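Local coordinates for protein type III effector HopU1 (Pseudomonas syringae pv. tomato, PDB 3U0J) that probably transfers ADP-ribose from NAD+ to arginine residues of a target protein, an RNA-binding protein of plant immunity, at residues Y48-R53 with S145-M150; R181-F186 with G261-V266; A196-T201 with S248-E253. All coordinates share one frame; numbering follows the deposited sequence.

Contact 1: residues Y48-R53 with S145-M150; sequences YRFAAR and SPHIKM
Phe50 reaches Pro146 and His147 and makes every side-chain contact between the two segments. The apolar packing has two parts. The base of Phe50 meets the proline ring, with Phe50 CB 3.8 Å from Pro146 CB, and the two side chains cross at about a right angle. Farther out, Phe50 CE2 lies 3.5 Å from His147 CB, so the far end of the phenyl group meets the first side-chain carbon of His147. With chi1 at 160°, the Phe50 ring swings away from its own N and over to helix 145-162. Here the C-terminal part of helix 41-52 packs against the first turn of helix 145-162. The pair belongs to the helical part of the protein, where Leu116 of helix 116-126 also touches both Phe50 and His147. The aromatic contact is oblique. The rings of Phe50 and His147 have centroids 5.9 Å apart and planes at 34°. The polar contacts of this region run to other residues. His147 NE2 is hydrogen-bonded to His98 ND1, and the two histidine rings also meet, with planes at about 20°. Lys149 forms salt bridges with Asp43 and Asp138.

Contact 2: residues R181-F186 with G261-V266; sequences RLYHLF and GKHLFV
The Tyr183 ring has Phe265 over one face and His263 at its edge. Phe265 CE1 sits 4.1 Å above the tyrosine plane, over its centre. This is an edge-to-face (T-shaped) pair, with centroids 5.2 Å apart and planes at 64°. The Phe265 ring in turn carries Leu182 CB over one of its own faces, 3.7 Å from the ring centroid, as a CH-pi contact. Leu182 CD1 continues along the same ring and comes 3.7 Å from Phe265 CE2. Tyr183 OH lies at the edge of the His263 ring, near its plane, and the two rings as a pair are oblique. Tyr183 OH and His263 ND1 are hydrogen-bonded at 2.8 Å. Either atom could be the donor.

Tyr183 has CG beside its backbone N (chi1 -84°). Its ring therefore runs along the helix flank to the strand, and its hydroxyl arrives at the histidine. This bond ties the outer end of the tyrosine to the strand and should limit the swing of both rings. Leu182 is buried and also touches Ile218 and Phe220 of strand 218-224.

The axes of helix segment 181-186 and strand segment 263-266 pass 10.2 Å apart at 35°. His263 and Phe265 point toward the helix, while Leu264 between them points away. Tyr183, His263 and Phe265 thus form an aromatic cluster in a helix-on-sheet layer, with helix 176-188 covering one face of the five-stranded sheet at its middle strand, 263-269, within the ADP-ribosyltransferase fold.

Contact 3: residues A196-T201 with S248-E253; sequences AFMSTT and SEFVIE
Met198 and Ser248 mark the closest backbone approach, with CA atoms 7.5 Å apart. Residues 196-198 are a loop that leads into strand 199-201. Residues 248-253 are the first part of strand 248-257. The strands lie in different sheets: Thr200 pairs through its backbone with Ile242, and Ser248 with Glu194. One water links the loop backbone to the Ser248 side chain. It lies 2.7 Å from Ala196 O, to which it can donate, and accepts from Met198 N at 2.7 Å. It also bonds Ser248 OG at 3.1 Å.

The main side-chain contact is Met198 with Phe250. Met198 is extended as far as SD and then bends at chi3 (-74°). This turns the methyl group toward the phenyl ring, and CE lies 3.3 Å from Phe250 CE2. The Met198 SD is 5.0 Å from the Phe250 centroid, 48° off the ring normal, so this Met-aromatic contact is oblique. Tyr192 touches both side chains.

Ser199-Thr200-Thr201 probably corresponds to the STS motif of arginine-modifying ADP-ribosyltransferases, with threonine in third place. Ser199 OG makes a weak hydrogen bond to Glu241, which probably belongs to the ExE motif of such enzymes. The contact therefore joins two sheets next to a strand that probably carries an active-site motif. Its chemistry is mixed: the thioether and phenyl supply the apolar part, and the water gives Ala196 O and Met198 N a polar partner in a buried place.

Overall arrangement
Contact 3 lies nearest the chain's centre and all its touching residues are buried. Contact 1 is also buried but sits farther out, among helices. Contact 2 is the most peripheral and only partly buried. Contacts 2 and 3 use neighbouring strands of one sheet, 263-269 and 248-257, and touch through Phe186 and Ile252. Contact 3 is nested in the chain loop that contact 2 closes. Contact 1 meets contact 3 where Ile148 O packs on Phe197 CZ, but it lies far from contact 2, about 36 Å between centres. Contact 1 is purely apolar and aromatic. Contact 2 adds a direct side-chain hydrogen bond, and contact 3 combines a Met-aromatic contact with a water bridge.

Contact 1: residues Y48-R53 with S145-M150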
ATOM      1  N   TYR A  48      -3.517  -3.869  17.943  1.00 12.78           N
ATOM      2  CA  TYR A  48      -4.703  -4.632  18.271  1.00 14.26           C
ATOM      3  C   TYR A  48      -5.827  -3.724  18.798  1.00 16.83           C
ATOM      4  O   TYR A  48      -6.979  -3.830  18.361  1.00 16.34           O
ATOM      5  CB  TYR A  48      -4.390  -5.731  19.289  1.00 12.81           C
ATOM      6  CG  TYR A  48      -5.631  -6.452  19.685  1.00 13.24           C
ATOM      7  CD1 TYR A  48      -6.180  -7.406  18.860  1.00 15.28           C
ATOM      8  CD2 TYR A  48      -6.300  -6.139  20.859  1.00 17.33           C
ATOM      9  CE1 TYR A  48      -7.358  -8.060  19.199  1.00 20.06           C
ATOM     10  CE2 TYR A  48      -7.483  -6.791  21.213  1.00 16.52           C
ATOM     11  CZ  TYR A  48      -8.004  -7.751  20.374  1.00 20.47           C
ATOM     12  OH  TYR A  48      -9.174  -8.410  20.696  1.00 24.67           O
ATOM     13  N   ARG A  49      -5.498  -2.833  19.726  1.00 13.69           N
ATOM     14  CA  ARG A  49      -6.490  -1.919  20.273  1.00 15.05           C
ATOM     15  C   ARG A  49      -6.967  -0.918  19.227  1.00 17.33           C
ATOM     16  O   ARG A  49      -8.128  -0.516  19.231  1.00 19.15           O
ATOM     17  CB  ARG A  49      -5.949  -1.166  21.508  1.00 17.58           C
ATOM     18  CG  ARG A  49      -6.138  -1.900  22.846  1.00 15.86           C
ATOM     19  CD  ARG A  49      -7.494  -2.630  22.948  1.00 13.04           C
ATOM     20  NE  ARG A  49      -7.424  -3.711  23.926  1.00 13.83           N
ATOM     21  CZ  ARG A  49      -8.407  -4.570  24.175  1.00 14.49           C
ATOM     22  NH1 ARG A  49      -9.556  -4.454  23.523  1.00  9.30           N
ATOM     23  NH2 ARG A  49      -8.240  -5.535  25.088  1.00 13.72           N
ATOM     24  N   PHE A  50      -6.059  -0.503  18.350  1.00 17.16           N
ATOM     25  CA  PHE A  50      -6.402   0.411  17.277  1.00 18.37           C
ATOM     26  C   PHE A  50      -7.400  -0.255  16.386  1.00 18.84           C
ATOM     27  O   PHE A  50      -8.447   0.321  16.071  1.00 22.70           O
ATOM     28  CB  PHE A  50      -5.172   0.780  16.439  1.00 21.01           C
ATOM     29  CG  PHE A  50      -5.503   1.318  15.056  1.00 18.08           C
ATOM     30  CD1 PHE A  50      -5.838   2.654  14.868  1.00 21.20           C
ATOM     31  CD2 PHE A  50      -5.476   0.489  13.946  1.00 17.37           C
ATOM     32  CE1 PHE A  50      -6.146   3.155  13.587  1.00 17.41           C
ATOM     33  CE2 PHE A  50      -5.781   0.983  12.678  1.00 16.68           C
ATOM     34  CZ  PHE A  50      -6.111   2.323  12.506  1.00 15.57           C
ATOM     35  N   ALA A  51      -7.067  -1.473  15.971  1.00 15.64           N
ATOM     36  CA  ALA A  51      -7.862  -2.181  14.983  1.00 15.85           C
ATOM     37  C   ALA A  51      -9.200  -2.613  15.550  1.00 18.13           C
ATOM     38  O   ALA A  51     -10.165  -2.855  14.799  1.00 17.13           O
ATOM     39  CB  ALA A  51      -7.098  -3.386  14.447  1.00 15.47           C
ATOM     40  N   ALA A  52      -9.257  -2.726  16.873  1.00 15.78           N
ATOM     41  CA  ALA A  52     -10.440  -3.281  17.507  1.00 16.07           C
ATOM     42  C   ALA A  52     -11.538  -2.251  17.448  1.00 20.64           C
ATOM     43  O   ALA A  52     -12.721  -2.583  17.517  1.00 21.64           O
ATOM     44  CB  ALA A  52     -10.154  -3.673  18.939  1.00 15.36           C
ATOM     45  N   ARG A  53     -11.130  -0.996  17.305  1.00 20.91           N
ATOM     46  CA  ARG A  53     -12.070   0.117  17.239  1.00 24.69           C
ATOM     47  C   ARG A  53     -12.571   0.430  15.836  1.00 21.18           C
ATOM     48  O   ARG A  53     -13.514   1.197  15.688  1.00 21.84           O
ATOM     49  CB  ARG A  53     -11.458   1.380  17.850  1.00 29.44           C
ATOM     50  CG  ARG A  53     -11.616   1.495  19.369  1.00 36.61           C
ATOM     51  CD  ARG A  53     -11.242   2.915  19.828  1.00 48.31           C
ATOM     52  NE  ARG A  53      -9.982   3.330  19.209  1.00 47.16           N
ATOM     53  CZ  ARG A  53      -8.794   3.248  19.806  1.00 44.42           C
ATOM     54  NH1 ARG A  53      -8.708   2.793  21.055  1.00 43.68           N
ATOM     55  NH2 ARG A  53      -7.696   3.631  19.156  1.00 41.54           N
ATOM     56  N   SER A 145      -1.017   6.214  13.798  1.00 23.41           N
ATOM     57  CA  SER A 145       0.344   5.688  13.843  1.00 21.08           C
ATOM     58  C   SER A 145       0.430   4.208  14.194  1.00 18.79           C
ATOM     59  O   SER A 145       1.259   3.503  13.639  1.00 18.36           O
ATOM     60  CB  SER A 145       1.226   6.516  14.764  1.00 22.19           C
ATOM     61  OG  SER A 145       0.600   6.633  16.008  1.00 27.46           O
ATOM     62  N   PRO A 146      -0.434   3.721  15.101  1.00 18.79           N
ATOM     63  CA  PRO A 146      -0.335   2.289  15.379  1.00 14.76           C
ATOM     64  C   PRO A 146      -0.419   1.460  14.102  1.00 14.41           C
ATOM     65  O   PRO A 146       0.223   0.430  14.014  1.00 16.74           O
ATOM     66  CB  PRO A 146      -1.548   2.022  16.262  1.00 15.82           C
ATOM     67  CG  PRO A 146      -1.903   3.315  16.831  1.00 16.73           C
ATOM     68  CD  PRO A 146      -1.558   4.339  15.821  1.00 20.19           C
ATOM     69  N   HIS A 147      -1.188   1.909  13.119  1.00 16.35           N
ATOM     70  CA  HIS A 147      -1.313   1.184  11.856  1.00 16.14           C
ATOM     71  C   HIS A 147      -0.172   1.519  10.892  1.00 16.12           C
ATOM     72  O   HIS A 147       0.330   0.653  10.162  1.00 14.64           O
ATOM     73  CB  HIS A 147      -2.661   1.487  11.194  1.00 14.88           C
ATOM     74  CG  HIS A 147      -2.820   0.878   9.834  1.00 14.68           C
ATOM     75  ND1 HIS A 147      -3.270  -0.413   9.645  1.00 11.81           N
ATOM     76  CD2 HIS A 147      -2.601   1.385   8.595  1.00 14.59           C
ATOM     77  CE1 HIS A 147      -3.319  -0.676   8.351  1.00 11.75           C
ATOM     78  NE2 HIS A 147      -2.921   0.398   7.690  1.00 13.50           N
ATOM     79  N   ILE A 148       0.229   2.781  10.868  1.00 15.62           N
ATOM     80  CA  ILE A 148       1.291   3.147   9.953  1.00 18.30           C
ATOM     81  C   ILE A 148       2.518   2.339  10.317  1.00 16.06           C
ATOM     82  O   ILE A 148       3.190   1.781   9.446  1.00 15.56           O
ATOM     83  CB  ILE A 148       1.598   4.649   9.995  1.00 18.43           C
ATOM     84  CG1 ILE A 148       0.432   5.427   9.377  1.00 17.99           C
ATOM     85  CG2 ILE A 148       2.859   4.924   9.240  1.00 13.30           C
ATOM     86  CD1 ILE A 148       0.476   6.919   9.592  1.00 20.44           C
ATOM     87  N   LYS A 149       2.773   2.248  11.618  1.00 13.78           N
ATOM     88  CA  LYS A 149       3.960   1.577  12.102  1.00 15.15           C
ATOM     89  C   LYS A 149       3.841   0.093  11.838  1.00 13.21           C
ATOM     90  O   LYS A 149       4.786  -0.529  11.376  1.00 14.42           O
ATOM     91  CB  LYS A 149       4.224   1.875  13.587  1.00 15.89           C
ATOM     92  CG  LYS A 149       4.361   3.365  13.916  1.00 19.06           C
ATOM     93  CD  LYS A 149       5.069   3.596  15.249  1.00 34.45           C
ATOM     94  CE  LYS A 149       4.384   2.864  16.415  1.00 37.37           C
ATOM     95  NZ  LYS A 149       5.169   2.944  17.691  1.00 33.01           N
ATOM     96  N   MET A 150       2.673  -0.480  12.103  1.00 13.18           N
ATOM     97  CA  MET A 150       2.520  -1.913  11.931  1.00 10.69           C
ATOM     98  C   MET A 150       2.734  -2.284  10.472  1.00 13.49           C
ATOM     99  O   MET A 150       3.439  -3.253  10.183  1.00 13.52           O
ATOM    100  CB  MET A 150       1.171  -2.411  12.450  1.00 10.76           C
ATOM    101  CG  MET A 150       1.202  -3.865  12.970  1.00 11.62           C
ATOM    102  SD  MET A 150       2.570  -4.320  14.075  1.00  1.96           S
ATOM    103  CE  MET A 150       2.507  -6.033  13.763  1.00 12.58           C
TER

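Contact 2: residues R181-F186 with G261-V266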
ATOM      1  N   ARG A 181       1.741  17.380 -15.275  1.00 16.27           N
ATOM      2  CA  ARG A 181       2.726  17.374 -14.209  1.00 19.66           C
ATOM      3  C   ARG A 181       3.755  16.280 -14.436  1.00 19.67           C
ATOM      4  O   ARG A 181       4.954  16.498 -14.255  1.00 19.09           O
ATOM      5  CB  ARG A 181       2.072  17.197 -12.847  1.00 23.84           C
ATOM      6  CG  ARG A 181       3.065  17.237 -11.707  1.00 25.33           C
ATOM      7  CD  ARG A 181       2.383  16.857 -10.424  1.00 30.48           C
ATOM      8  NE  ARG A 181       1.393  17.865 -10.057  1.00 34.85           N
ATOM      9  CZ  ARG A 181       0.238  17.592  -9.452  1.00 35.49           C
ATOM     10  NH1 ARG A 181      -0.084  16.325  -9.166  1.00 27.69           N
ATOM     11  NH2 ARG A 181      -0.605  18.584  -9.150  1.00 29.36           N
ATOM     12  N   LEU A 182       3.287  15.101 -14.826  1.00 17.60           N
ATOM     13  CA  LEU A 182       4.193  13.978 -14.990  1.00 17.32           C
ATOM     14  C   LEU A 182       5.149  14.236 -16.136  1.00 18.97           C
ATOM     15  O   LEU A 182       6.358  14.023 -15.999  1.00 18.12           O
ATOM     16  CB  LEU A 182       3.424  12.682 -15.203  1.00 17.19           C
ATOM     17  CG  LEU A 182       2.681  12.294 -13.932  1.00 20.79           C
ATOM     18  CD1 LEU A 182       1.727  11.144 -14.140  1.00 16.64           C
ATOM     19  CD2 LEU A 182       3.698  11.965 -12.858  1.00 25.46           C
ATOM     20  N   TYR A 183       4.619  14.695 -17.269  1.00 20.50           N
ATOM     21  CA  TYR A 183       5.491  15.013 -18.396  1.00 18.98           C
ATOM     22  C   TYR A 183       6.471  16.072 -17.939  1.00 18.51           C
ATOM     23  O   TYR A 183       7.653  16.004 -18.247  1.00 17.24           O
ATOM     24  CB  TYR A 183       4.708  15.492 -19.606  1.00 18.67           C
ATOM     25  CG  TYR A 183       4.154  14.382 -20.478  1.00 19.63           C
ATOM     26  CD1 TYR A 183       4.990  13.592 -21.250  1.00 20.18           C
ATOM     27  CD2 TYR A 183       2.795  14.144 -20.541  1.00 20.83           C
ATOM     28  CE1 TYR A 183       4.483  12.590 -22.048  1.00 20.75           C
ATOM     29  CE2 TYR A 183       2.281  13.152 -21.330  1.00 22.04           C
ATOM     30  CZ  TYR A 183       3.125  12.376 -22.078  1.00 23.07           C
ATOM     31  OH  TYR A 183       2.594  11.383 -22.865  1.00 32.33           O
ATOM     32  N   HIS A 184       5.990  17.025 -17.151  1.00 18.37           N
ATOM     33  CA  HIS A 184       6.894  18.027 -16.606  1.00 18.77           C
ATOM     34  C   HIS A 184       8.018  17.443 -15.738  1.00 17.86           C
ATOM     35  O   HIS A 184       9.184  17.797 -15.893  1.00 18.45           O
ATOM     36  CB  HIS A 184       6.123  19.080 -15.826  1.00 18.40           C
ATOM     37  CG  HIS A 184       6.992  20.175 -15.302  1.00 23.11           C
ATOM     38  ND1 HIS A 184       7.624  21.078 -16.131  1.00 25.42           N
ATOM     39  CD2 HIS A 184       7.354  20.501 -14.039  1.00 23.06           C
ATOM     40  CE1 HIS A 184       8.330  21.921 -15.397  1.00 26.60           C
ATOM     41  NE2 HIS A 184       8.179  21.596 -14.124  1.00 25.11           N
ATOM     42  N   LEU A 185       7.659  16.564 -14.812  1.00 17.35           N
ATOM     43  CA  LEU A 185       8.643  15.934 -13.947  1.00 17.22           C
ATOM     44  C   LEU A 185       9.692  15.247 -14.803  1.00 19.22           C
ATOM     45  O   LEU A 185      10.903  15.391 -14.576  1.00 17.04           O
ATOM     46  CB  LEU A 185       7.961  14.919 -13.034  1.00 19.02           C
ATOM     47  CG  LEU A 185       7.753  15.247 -11.553  1.00 19.90           C
ATOM     48  CD1 LEU A 185       7.865  16.716 -11.300  1.00 19.14           C
ATOM     49  CD2 LEU A 185       6.416  14.721 -11.045  1.00 18.82           C
ATOM     50  N   PHE A 186       9.201  14.499 -15.789  1.00 18.84           N
ATOM     51  CA  PHE A 186      10.042  13.810 -16.757  1.00 20.48           C
ATOM     52  C   PHE A 186      11.000  14.761 -17.478  1.00 23.09           C
ATOM     53  O   PHE A 186      12.223  14.552 -17.495  1.00 21.97           O
ATOM     54  CB  PHE A 186       9.168  13.116 -17.792  1.00 19.25           C
ATOM     55  CG  PHE A 186       9.943  12.497 -18.906  1.00 19.74           C
ATOM     56  CD1 PHE A 186       9.751  12.907 -20.216  1.00 19.54           C
ATOM     57  CD2 PHE A 186      10.887  11.507 -18.644  1.00 25.04           C
ATOM     58  CE1 PHE A 186      10.475  12.327 -21.260  1.00 22.20           C
ATOM     59  CE2 PHE A 186      11.623  10.909 -19.689  1.00 25.09           C
ATOM     60  CZ  PHE A 186      11.411  11.319 -20.997  1.00 21.64           C
ATOM     61  N   GLY A 261      -5.338   9.679 -25.677  1.00 55.02           N
ATOM     62  CA  GLY A 261      -6.026   9.622 -24.396  1.00 43.73           C
ATOM     63  C   GLY A 261      -5.195   9.035 -23.264  1.00 41.41           C
ATOM     64  O   GLY A 261      -5.306   9.444 -22.106  1.00 37.15           O
ATOM     65  N   LYS A 262      -4.369   8.054 -23.596  1.00 37.64           N
ATOM     66  CA  LYS A 262      -3.650   7.303 -22.586  1.00 31.86           C
ATOM     67  C   LYS A 262      -2.166   7.619 -22.617  1.00 33.20           C
ATOM     68  O   LYS A 262      -1.592   7.930 -23.672  1.00 31.00           O
ATOM     69  CB  LYS A 262      -3.876   5.795 -22.767  1.00 33.95           C
ATOM     70  CG  LYS A 262      -5.345   5.402 -22.824  1.00 44.11           C
ATOM     71  CD  LYS A 262      -5.604   3.972 -22.353  1.00 38.97           C
ATOM     72  CE  LYS A 262      -7.096   3.732 -22.245  1.00 41.19           C
ATOM     73  NZ  LYS A 262      -7.423   2.791 -21.159  1.00 39.00           N
ATOM     74  N   HIS A 263      -1.539   7.529 -21.450  1.00 28.57           N
ATOM     75  CA  HIS A 263      -0.119   7.814 -21.357  1.00 27.01           C
ATOM     76  C   HIS A 263       0.613   6.776 -20.536  1.00 25.10           C
ATOM     77  O   HIS A 263       0.052   6.164 -19.638  1.00 28.67           O
ATOM     78  CB  HIS A 263       0.093   9.211 -20.798  1.00 23.97           C
ATOM     79  CG  HIS A 263      -0.690  10.255 -21.523  1.00 25.69           C
ATOM     80  ND1 HIS A 263      -0.134  11.053 -22.501  1.00 23.42           N
ATOM     81  CD2 HIS A 263      -1.999  10.600 -21.445  1.00 22.86           C
ATOM     82  CE1 HIS A 263      -1.066  11.861 -22.979  1.00 26.84           C
ATOM     83  NE2 HIS A 263      -2.207  11.604 -22.359  1.00 26.21           N
ATOM     84  N   LEU A 264       1.875   6.571 -20.867  1.00 21.93           N
ATOM     85  CA  LEU A 264       2.657   5.581 -20.193  1.00 21.26           C
ATOM     86  C   LEU A 264       3.895   6.248 -19.659  1.00 20.03           C
ATOM     87  O   LEU A 264       4.659   6.837 -20.418  1.00 23.45           O
ATOM     88  CB  LEU A 264       3.052   4.476 -21.172  1.00 22.96           C
ATOM     89  CG  LEU A 264       4.198   3.574 -20.699  1.00 20.93           C
ATOM     90  CD1 LEU A 264       3.754   2.688 -19.559  1.00 20.58           C
ATOM     91  CD2 LEU A 264       4.700   2.725 -21.821  1.00 19.33           C
ATOM     92  N   PHE A 265       4.103   6.161 -18.352  1.00 19.72           N
ATOM     93  CA  PHE A 265       5.367   6.606 -17.766  1.00 19.70           C
ATOM     94  C   PHE A 265       6.145   5.424 -17.251  1.00 21.47           C
ATOM     95  O   PHE A 265       5.620   4.595 -16.503  1.00 22.17           O
ATOM     96  CB  PHE A 265       5.137   7.623 -16.657  1.00 15.06           C
ATOM     97  CG  PHE A 265       4.314   8.758 -17.091  1.00 15.74           C
ATOM     98  CD1 PHE A 265       4.907   9.886 -17.614  1.00 15.91           C
ATOM     99  CD2 PHE A 265       2.932   8.678 -17.041  1.00 17.82           C
ATOM    100  CE1 PHE A 265       4.139  10.934 -18.067  1.00 18.84           C
ATOM    101  CE2 PHE A 265       2.149   9.717 -17.475  1.00 18.36           C
ATOM    102  CZ  PHE A 265       2.754  10.856 -17.994  1.00 21.61           C
ATOM    103  N   VAL A 266       7.395   5.329 -17.679  1.00 22.61           N
ATOM    104  CA  VAL A 266       8.249   4.259 -17.210  1.00 25.03           C
ATOM    105  C   VAL A 266       9.020   4.779 -16.031  1.00 23.51           C
ATOM    106  O   VAL A 266       9.709   5.786 -16.134  1.00 22.99           O
ATOM    107  CB  VAL A 266       9.220   3.772 -18.289  1.00 26.04           C
ATOM    108  CG1 VAL A 266      10.303   2.913 -17.649  1.00 25.41           C
ATOM    109  CG2 VAL A 266       8.461   3.006 -19.367  1.00 18.59           C
TER

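Contact 3: residues A196-T201 with S248-E253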
ATOM      1  N   ALA A 196       2.915   8.100   0.517  1.00 20.48           N
ATOM      2  CA  ALA A 196       2.122   7.017   1.090  1.00 17.35           C
ATOM      3  C   ALA A 196       2.671   5.655   0.668  1.00 16.78           C
ATOM      4  O   ALA A 196       3.726   5.578   0.053  1.00 16.53           O
ATOM      5  CB  ALA A 196       0.670   7.170   0.712  1.00 13.48           C
ATOM      6  N   PHE A 197       1.951   4.588   1.004  1.00 15.81           N
ATOM      7  CA  PHE A 197       2.344   3.227   0.646  1.00 12.41           C
ATOM      8  C   PHE A 197       1.919   2.933  -0.779  1.00 14.40           C
ATOM      9  O   PHE A 197       0.735   2.712  -1.011  1.00 16.22           O
ATOM     10  CB  PHE A 197       1.614   2.234   1.565  1.00 13.18           C
ATOM     11  CG  PHE A 197       2.000   2.344   3.001  1.00 10.74           C
ATOM     12  CD1 PHE A 197       3.119   1.695   3.479  1.00 13.41           C
ATOM     13  CD2 PHE A 197       1.268   3.112   3.864  1.00 12.36           C
ATOM     14  CE1 PHE A 197       3.499   1.814   4.799  1.00 13.50           C
ATOM     15  CE2 PHE A 197       1.641   3.244   5.181  1.00 12.74           C
ATOM     16  CZ  PHE A 197       2.755   2.585   5.654  1.00 14.12           C
ATOM     17  N   MET A 198       2.846   2.909  -1.733  1.00 15.44           N
ATOM     18  CA  MET A 198       2.457   2.631  -3.115  1.00 13.13           C
ATOM     19  C   MET A 198       2.038   1.189  -3.330  1.00 15.91           C
ATOM     20  O   MET A 198       2.658   0.240  -2.822  1.00 19.08           O
ATOM     21  CB  MET A 198       3.534   2.992  -4.123  1.00 14.74           C
ATOM     22  CG  MET A 198       2.930   3.238  -5.508  1.00 20.92           C
ATOM     23  SD  MET A 198       4.126   3.434  -6.824  1.00 18.87           S
ATOM     24  CE  MET A 198       4.741   5.065  -6.487  1.00 21.50           C
ATOM     25  N   SER A 199       0.964   1.027  -4.084  1.00 14.82           N
ATOM     26  CA  SER A 199       0.412  -0.286  -4.337  1.00 15.16           C
ATOM     27  C   SER A 199       0.516  -0.546  -5.815  1.00 17.19           C
ATOM     28  O   SER A 199       0.155   0.302  -6.628  1.00 22.50           O
ATOM     29  CB  SER A 199      -1.047  -0.328  -3.901  1.00 16.82           C
ATOM     30  OG  SER A 199      -1.641  -1.545  -4.292  1.00 24.84           O
ATOM     31  N   THR A 200       1.017  -1.713  -6.173  1.00 16.52           N
ATOM     32  CA  THR A 200       1.295  -1.998  -7.572  1.00 19.80           C
ATOM     33  C   THR A 200       0.921  -3.443  -7.871  1.00 20.12           C
ATOM     34  O   THR A 200       0.691  -4.224  -6.949  1.00 18.30           O
ATOM     35  CB  THR A 200       2.795  -1.778  -7.892  1.00 20.61           C
ATOM     36  OG1 THR A 200       3.580  -2.831  -7.302  1.00 20.34           O
ATOM     37  CG2 THR A 200       3.276  -0.412  -7.366  1.00 16.73           C
ATOM     38  N   THR A 201       0.861  -3.811  -9.144  1.00 18.50           N
ATOM     39  CA  THR A 201       0.520  -5.191  -9.467  1.00 22.43           C
ATOM     40  C   THR A 201       1.494  -5.789 -10.468  1.00 21.88           C
ATOM     41  O   THR A 201       1.964  -5.102 -11.359  1.00 20.88           O
ATOM     42  CB  THR A 201      -0.912  -5.315 -10.000  1.00 19.46           C
ATOM     43  OG1 THR A 201      -1.187  -6.686 -10.288  1.00 26.35           O
ATOM     44  CG2 THR A 201      -1.047  -4.542 -11.260  1.00 22.70           C
ATOM     45  N   SER A 248       8.638   6.220  -1.126  1.00 21.82           N
ATOM     46  CA  SER A 248       9.314   5.614  -2.259  1.00 22.49           C
ATOM     47  C   SER A 248       9.575   6.662  -3.330  1.00 23.20           C
ATOM     48  O   SER A 248       8.761   7.565  -3.561  1.00 22.64           O
ATOM     49  CB  SER A 248       8.478   4.487  -2.834  1.00 19.05           C
ATOM     50  OG  SER A 248       7.307   5.019  -3.402  1.00 22.65           O
ATOM     51  N   GLU A 249      10.712   6.525  -3.995  1.00 24.51           N
ATOM     52  CA  GLU A 249      11.223   7.563  -4.873  1.00 25.81           C
ATOM     53  C   GLU A 249      11.559   6.973  -6.239  1.00 25.39           C
ATOM     54  O   GLU A 249      12.193   5.912  -6.308  1.00 24.58           O
ATOM     55  CB  GLU A 249      12.484   8.132  -4.224  1.00 31.67           C
ATOM     56  CG  GLU A 249      12.671   9.616  -4.398  1.00 39.33           C
ATOM     57  CD  GLU A 249      13.362  10.273  -3.211  1.00 47.96           C
ATOM     58  OE1 GLU A 249      13.280   9.747  -2.069  1.00 34.88           O
ATOM     59  OE2 GLU A 249      13.974  11.340  -3.437  1.00 54.93           O
ATOM     60  N   PHE A 250      11.152   7.649  -7.319  1.00 25.76           N
ATOM     61  CA  PHE A 250      11.388   7.134  -8.686  1.00 24.55           C
ATOM     62  C   PHE A 250      11.924   8.147  -9.696  1.00 25.66           C
ATOM     63  O   PHE A 250      11.579   9.327  -9.669  1.00 24.82           O
ATOM     64  CB  PHE A 250      10.126   6.490  -9.269  1.00 22.42           C
ATOM     65  CG  PHE A 250       9.488   5.487  -8.359  1.00 25.15           C
ATOM     66  CD1 PHE A 250       9.808   4.141  -8.455  1.00 22.26           C
ATOM     67  CD2 PHE A 250       8.583   5.893  -7.386  1.00 21.84           C
ATOM     68  CE1 PHE A 250       9.236   3.217  -7.605  1.00 17.21           C
ATOM     69  CE2 PHE A 250       8.009   4.974  -6.534  1.00 20.32           C
ATOM     70  CZ  PHE A 250       8.336   3.631  -6.645  1.00 18.99           C
ATOM     71  N   VAL A 251      12.772   7.657 -10.592  1.00 26.76           N
ATOM     72  CA  VAL A 251      13.196   8.405 -11.761  1.00 23.90           C
ATOM     73  C   VAL A 251      12.251   8.046 -12.894  1.00 26.46           C
ATOM     74  O   VAL A 251      12.015   6.861 -13.154  1.00 26.05           O
ATOM     75  CB  VAL A 251      14.603   7.974 -12.186  1.00 24.03           C
ATOM     76  CG1 VAL A 251      15.006   8.656 -13.482  1.00 25.05           C
ATOM     77  CG2 VAL A 251      15.604   8.258 -11.075  1.00 23.70           C
ATOM     78  N   ILE A 252      11.700   9.039 -13.578  1.00 21.48           N
ATOM     79  CA  ILE A 252      10.918   8.709 -14.760  1.00 23.49           C
ATOM     80  C   ILE A 252      11.835   8.570 -15.963  1.00 24.56           C
ATOM     81  O   ILE A 252      12.311   9.567 -16.489  1.00 29.03           O
ATOM     82  CB  ILE A 252       9.860   9.758 -15.046  1.00 25.44           C
ATOM     83  CG1 ILE A 252       9.049  10.022 -13.771  1.00 22.80           C
ATOM     84  CG2 ILE A 252       8.975   9.291 -16.190  1.00 19.74           C
ATOM     85  CD1 ILE A 252       8.167  11.239 -13.821  1.00 16.87           C
ATOM     86  N   GLU A 253      12.097   7.334 -16.384  1.00 26.60           N
ATOM     87  CA  GLU A 253      12.983   7.074 -17.526  1.00 31.33           C
ATOM     88  C   GLU A 253      12.375   7.494 -18.878  1.00 28.18           C
ATOM     89  O   GLU A 253      13.044   8.141 -19.675  1.00 28.36           O
ATOM     90  CB  GLU A 253      13.415   5.595 -17.588  1.00 32.89           C
ATOM     91  CG  GLU A 253      13.882   4.958 -16.266  1.00 32.11           C
ATOM     92  CD  GLU A 253      15.376   5.107 -16.007  1.00 39.38           C
ATOM     93  OE1 GLU A 253      15.907   4.420 -15.096  1.00 37.64           O
ATOM     94  OE2 GLU A 253      16.021   5.912 -16.713  1.00 43.90           O
TER
HETATM   95  O   HOH W   1       5.361   3.933  -1.317  1.00 16.85           O